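Local structure of aldehyde Dehydrogenase (4O6R) at residues Ile229-Thr232 with Ala236-Arg239; Arg219-Pro224 with Val242-Gly247. The protein probably oxidises aldehydes to carboxylic acids with NAD(P)+ as hydride acceptor, and binds adenosine monophosphate. All blocks are in the same frame, centred on the assembly; numbering follows the deposited sequence.

Contact 1 of 2, residues Ile229-Thr232 with Ala236-Arg239; sequences IAFT and ATGR. With AMP (adenosine monophosphate), chain E.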
loop_
_atom_site.group_PDB
_atom_site.type_symbol
_atom_site.label_atom_id
_atom_site.label_comp_id
_atom_site.label_asym_id
_atom_site.label_seq_id
_atom_site.Cartn_x
_atom_site.Cartn_y
_atom_site.Cartn_z
ATOM N N ILE A 229 14.412 -19.927 -7.371
ATOM C CA ILE A 229 15.743 -19.745 -7.883
ATOM C C ILE A 229 15.808 -18.369 -8.528
ATOM O O ILE A 229 14.883 -17.992 -9.270
ATOM C CB ILE A 229 16.126 -20.842 -8.889
ATOM C CG1 ILE A 229 17.573 -20.710 -9.377
ATOM C CG2 ILE A 229 15.174 -20.867 -10.078
ATOM C CD1 ILE A 229 18.610 -21.080 -8.338
ATOM N N ALA A 230 16.875 -17.635 -8.198
ATOM C CA ALA A 230 17.104 -16.312 -8.745
ATOM C C ALA A 230 18.427 -16.320 -9.493
ATOM O O ALA A 230 19.459 -16.763 -8.943
ATOM C CB ALA A 230 17.106 -15.278 -7.646
ATOM N N PHE A 231 18.394 -15.873 -10.749
ATOM C CA PHE A 231 19.545 -15.950 -11.612
ATOM C C PHE A 231 19.763 -14.652 -12.383
ATOM O O PHE A 231 18.813 -14.036 -12.928
ATOM C CB PHE A 231 19.395 -17.126 -12.600
ATOM C CG PHE A 231 20.458 -17.143 -13.670
ATOM C CD1 PHE A 231 21.682 -17.703 -13.426
ATOM C CD2 PHE A 231 20.225 -16.562 -14.912
ATOM C CE1 PHE A 231 22.675 -17.705 -14.401
ATOM C CE2 PHE A 231 21.201 -16.544 -15.894
ATOM C CZ PHE A 231 22.433 -17.107 -15.627
ATOM N N THR A 232 21.028 -14.240 -12.416
ATOM C CA THR A 232 21.481 -13.089 -13.192
ATOM C C THR A 232 22.583 -13.597 -14.071
ATOM O O THR A 232 23.537 -14.220 -13.559
ATOM C CB THR A 232 22.016 -12.004 -12.248
ATOM O OG1 THR A 232 20.949 -11.529 -11.440
ATOM C CG2 THR A 232 22.653 -10.843 -12.976
ATOM N N ALA A 236 20.844 -17.423 -22.617
ATOM C CA ALA A 236 20.909 -18.860 -22.800
ATOM C C ALA A 236 20.869 -19.584 -21.455
ATOM O O ALA A 236 20.220 -20.618 -21.296
ATOM C CB ALA A 236 22.176 -19.251 -23.558
ATOM N N THR A 237 21.611 -19.072 -20.489
ATOM C CA THR A 237 21.630 -19.749 -19.206
ATOM C C THR A 237 20.295 -19.545 -18.475
ATOM O O THR A 237 19.818 -20.439 -17.790
ATOM C CB THR A 237 22.860 -19.356 -18.389
ATOM O OG1 THR A 237 23.998 -19.798 -19.123
ATOM C CG2 THR A 237 22.872 -20.048 -17.058
ATOM N N GLY A 238 19.670 -18.393 -18.655
ATOM C CA GLY A 238 18.334 -18.163 -18.103
ATOM C C GLY A 238 17.306 -19.169 -18.576
ATOM O O GLY A 238 16.495 -19.649 -17.773
ATOM N N ARG A 239 17.348 -19.501 -19.870
ATOM C CA ARG A 239 16.501 -20.585 -20.434
ATOM C C ARG A 239 16.726 -21.931 -19.720
ATOM O O ARG A 239 15.784 -22.632 -19.374
ATOM C CB ARG A 239 16.720 -20.745 -21.947
ATOM C CG ARG A 239 16.260 -19.547 -22.776
ATOM C CD ARG A 239 16.099 -19.874 -24.256
ATOM N NE ARG A 239 15.547 -18.718 -24.959
ATOM C CZ ARG A 239 16.256 -17.756 -25.536
ATOM N NH1 ARG A 239 17.569 -17.816 -25.572
ATOM N NH2 ARG A 239 15.648 -16.719 -26.097
HETATM P P AMP E . 26.393 -17.062 -17.287
HETATM O O1P AMP E . 25.170 -16.261 -17.574
HETATM O O2P AMP E . 26.279 -18.509 -17.815
HETATM O O3P AMP E . 27.691 -16.308 -17.627
HETATM O "O5'" AMP E . 26.537 -17.257 -15.654
HETATM C "C5'" AMP E . 26.214 -16.366 -14.551
HETATM C "C4'" AMP E . 26.201 -17.234 -13.257
HETATM O "O4'" AMP E . 25.462 -18.442 -13.527
HETATM C "C3'" AMP E . 27.550 -17.727 -12.715
HETATM O "O3'" AMP E . 27.655 -17.747 -11.255
HETATM C "C2'" AMP E . 27.664 -19.127 -13.341
HETATM O "O2'" AMP E . 28.585 -20.047 -12.712
HETATM C "C1'" AMP E . 26.224 -19.632 -13.328
HETATM N N9 AMP E . 25.890 -20.698 -14.334
HETATM C C8 AMP E . 26.538 -20.994 -15.501
HETATM N N7 AMP E . 25.950 -22.063 -16.130
HETATM C C5 AMP E . 24.891 -22.475 -15.378
HETATM C C6 AMP E . 23.826 -23.520 -15.440
HETATM N N6 AMP E . 23.746 -24.392 -16.454
HETATM N N1 AMP E . 22.906 -23.608 -14.462
HETATM C C2 AMP E . 22.955 -22.757 -13.427
HETATM N N3 AMP E . 23.895 -21.794 -13.291
HETATM C C4 AMP E . 24.871 -21.582 -14.199
#

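Contact 2 of 2, residues Arg219-Pro224 with Val242-Gly247; sequences RLAEHP and VEASQG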
loop_
_atom_site.group_PDB
_atom_site.type_symbol
_atom_site.label_atom_id
_atom_site.label_comp_id
_atom_site.label_asym_id
_atom_site.label_seq_id
_atom_site.Cartn_x
_atom_site.Cartn_y
_atom_site.Cartn_z
ATOM N N ARG A 219 22.620 -28.019 -10.098
ATOM C CA ARG A 219 21.973 -28.749 -9.021
ATOM C C ARG A 219 21.071 -27.811 -8.204
ATOM O O ARG A 219 19.947 -28.176 -7.849
ATOM C CB ARG A 219 22.991 -29.442 -8.108
ATOM C CG ARG A 219 22.379 -30.205 -6.944
ATOM C CD ARG A 219 21.298 -31.197 -7.368
ATOM N NE ARG A 219 20.765 -31.902 -6.211
ATOM C CZ ARG A 219 19.629 -32.580 -6.188
ATOM N NH1 ARG A 219 18.873 -32.686 -7.270
ATOM N NH2 ARG A 219 19.235 -33.155 -5.060
ATOM N N LEU A 220 21.584 -26.621 -7.890
ATOM C CA LEU A 220 20.803 -25.617 -7.146
ATOM C C LEU A 220 19.457 -25.317 -7.861
ATOM O O LEU A 220 18.395 -25.321 -7.236
ATOM C CB LEU A 220 21.622 -24.322 -6.968
ATOM C CG LEU A 220 21.030 -23.257 -6.031
ATOM C CD1 LEU A 220 20.617 -23.839 -4.674
ATOM C CD2 LEU A 220 22.051 -22.140 -5.814
ATOM N N ALA A 221 19.513 -25.066 -9.165
ATOM C CA ALA A 221 18.304 -24.778 -9.957
ATOM C C ALA A 221 17.339 -25.961 -9.993
ATOM O O ALA A 221 16.129 -25.752 -10.021
ATOM C CB ALA A 221 18.677 -24.348 -11.368
ATOM N N GLU A 222 17.866 -27.195 -10.011
ATOM C CA GLU A 222 17.030 -28.408 -10.051
ATOM C C GLU A 222 16.552 -28.882 -8.698
ATOM O O GLU A 222 15.698 -29.739 -8.626
ATOM C CB GLU A 222 17.788 -29.572 -10.680
ATOM C CG GLU A 222 18.064 -29.374 -12.147
ATOM C CD GLU A 222 19.007 -30.404 -12.758
ATOM O OE1 GLU A 222 19.555 -31.268 -12.034
ATOM O OE2 GLU A 222 19.242 -30.287 -13.977
ATOM N N HIS A 223 17.119 -28.374 -7.610
ATOM C CA HIS A 223 16.929 -29.011 -6.306
ATOM C C HIS A 223 15.452 -28.995 -5.868
ATOM O O HIS A 223 14.816 -27.938 -5.891
ATOM C CB HIS A 223 17.798 -28.340 -5.243
ATOM C CG HIS A 223 18.069 -29.217 -4.058
ATOM N ND1 HIS A 223 17.078 -29.616 -3.192
ATOM C CD2 HIS A 223 19.210 -29.808 -3.621
ATOM C CE1 HIS A 223 17.596 -30.396 -2.255
ATOM N NE2 HIS A 223 18.889 -30.530 -2.498
ATOM N N PRO A 224 14.898 -30.166 -5.481
ATOM C CA PRO A 224 13.480 -30.235 -5.088
ATOM C C PRO A 224 13.135 -29.562 -3.770
ATOM O O PRO A 224 11.971 -29.307 -3.517
ATOM C CB PRO A 224 13.224 -31.753 -4.991
ATOM C CG PRO A 224 14.556 -32.333 -4.698
ATOM C CD PRO A 224 15.506 -31.505 -5.526
ATOM N N VAL A 242 15.085 -21.821 -16.285
ATOM C CA VAL A 242 13.665 -22.068 -16.478
ATOM C C VAL A 242 13.396 -23.548 -16.659
ATOM O O VAL A 242 12.533 -24.108 -15.978
ATOM C CB VAL A 242 13.090 -21.221 -17.626
ATOM C CG1 VAL A 242 11.662 -21.635 -17.955
ATOM C CG2 VAL A 242 13.121 -19.755 -17.233
ATOM N N GLU A 243 14.186 -24.196 -17.521
ATOM C CA GLU A 243 14.002 -25.615 -17.755
ATOM C C GLU A 243 14.175 -26.423 -16.466
ATOM O O GLU A 243 13.407 -27.322 -16.191
ATOM C CB GLU A 243 14.944 -26.118 -18.871
ATOM C CG GLU A 243 14.501 -27.420 -19.524
ATOM C CD GLU A 243 14.962 -28.658 -18.793
ATOM O OE1 GLU A 243 15.701 -28.517 -17.778
ATOM O OE2 GLU A 243 14.602 -29.803 -19.218
ATOM N N ALA A 244 15.179 -26.087 -15.677
ATOM C CA ALA A 244 15.464 -26.799 -14.431
ATOM C C ALA A 244 14.352 -26.614 -13.423
ATOM O O ALA A 244 14.099 -27.510 -12.634
ATOM C CB ALA A 244 16.765 -26.298 -13.818
ATOM N N SER A 245 13.685 -25.450 -13.454
ATOM C CA SER A 245 12.645 -25.136 -12.483
ATOM C C SER A 245 11.435 -26.078 -12.583
ATOM O O SER A 245 10.661 -26.188 -11.659
ATOM C CB SER A 245 12.196 -23.667 -12.660
ATOM O OG SER A 245 11.252 -23.558 -13.713
ATOM N N GLN A 246 11.261 -26.746 -13.714
ATOM C CA GLN A 246 10.106 -27.623 -13.914
ATOM C C GLN A 246 9.938 -28.733 -12.924
ATOM O O GLN A 246 8.822 -29.221 -12.720
ATOM C CB GLN A 246 10.317 -28.442 -15.163
ATOM C CG GLN A 246 10.034 -27.801 -16.446
ATOM C CD GLN A 246 10.286 -28.851 -17.515
ATOM O OE1 GLN A 246 9.603 -29.883 -17.583
ATOM N NE2 GLN A 246 11.269 -28.609 -18.318
ATOM N N GLY A 247 11.064 -29.227 -12.403
ATOM C CA GLY A 247 11.030 -30.398 -11.545
ATOM C C GLY A 247 10.060 -30.243 -10.408
ATOM O O GLY A 247 9.148 -31.070 -10.235
HETATM O O HOH W 1 17.373 -29.412 -15.779
#

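Contact 1 of 2, residues Ile229-Thr232 with Ala236-Arg239
In the Rossmann-type nucleotide-binding domain of this aldehyde dehydrogenase, Phe-231 and Thr-237 meet beside a bound AMP, where a short loop leads from strand 228-232 into helix 235-245. The two elements open a beta-alpha-beta unit that closes with strand 251-255. Across the turn the backbones stay well apart, Phe-231 CA and Gly-238 CA lying 7.0 Å from each other, and the phenyl ring bridges the distance. Its CG stands anti to the backbone N (chi1 171°), which carries the ring out from the strand to the first turn of the helix. There Phe-231 CZ comes within 3.3 Å of Thr-237 CG2, which meets the ring obliquely, and the two side chains run at about a right angle to each other. Next to it, Phe-231 CE2 lies 3.7 Å from Gly-238 N; with no side chain at Gly-238, the ring comes up against bare helix backbone. Ile-241, one turn further along the helix, and Ile-153 of strand 138-153 also pack on Phe-231.

Thr-237 has a different task on each branch. Its methyl goes to the ring, while OG1, anti to the carbonyl carbon (chi1 -63°), donates a hydrogen bond to AMP O2P at 2.9 Å. Ser-234 supports this end of the helix by a side-chain hydrogen bond to Thr-237 N, and its own backbone N binds the nucleotide. The phosphate thus sits beside the start of the helix, whose dipole would be expected to favour it. On the ribose side, AMP O4' lies in the plane of the Phe-231 ring, at its edge, 3.0 Å from CE1.

Contact 2 of 2, residues Arg219-Pro224 with Val242-Gly247
The last turn of helix 213-222 lies against the C-terminal part of helix 235-245, close enough to bring Glu-222 CA within 4.9 Å of Ala-244 CA. In the Rossmann-type domain these helices precede and follow strand 228-232 in the chain and pack against each other on the same side of it. Two alanines meet where the helices come closest. Ala-244 points its CB at the other helix, where the methyl meets Ala-221 CB and Glu-222 CG, each at 3.7 Å. Glu-222 therefore lends its aliphatic part to the packing, and its extended chain (chi2 171°) carries the carboxylate past the alanine to the partly exposed edge. There a water lies 2.7 Å from Glu-222 OE2 and 2.8 Å from Glu-243 OE1, within hydrogen-bonding distance of both, and Gln-218 NE2 gives OE2 of Glu-222 a direct hydrogen bond.

Ser-245 turns away and folds its OG back to Val-242 O, 2.7 Å away. Lys-250 NZ bonds the backbone oxygens of Ala-221 and His-223. The junction is apolar, and the water, with Gln-218 NE2 on the Glu-222 side, would be expected to soften the repulsion between carboxylates whose Glu-222 OE2 and Glu-243 OE1 are 5.5 Å apart.

In the fold
Both contacts use helix 235-245, contact 1 at its N-terminal turn and contact 2 toward its C-terminal end, and contact 1 is nested inside the loop that contact 2 closes. Ile-229 joins them by packing on Leu-220 and Ala-221. Both are buried, but the centre of contact 1 lies about 12 Å from the centre of the chain and that of contact 2 about 21 Å, with partly exposed Glu-222 at its edge. In contact 1 an aromatic ring fills a strand-to-helix gap and a hydroxyl serves the nucleotide; contact 2 joins two helices through two alanine methyls and the aliphatic part of a glutamate. Gly-247 of a second subunit accepts a hydrogen bond from Arg-239.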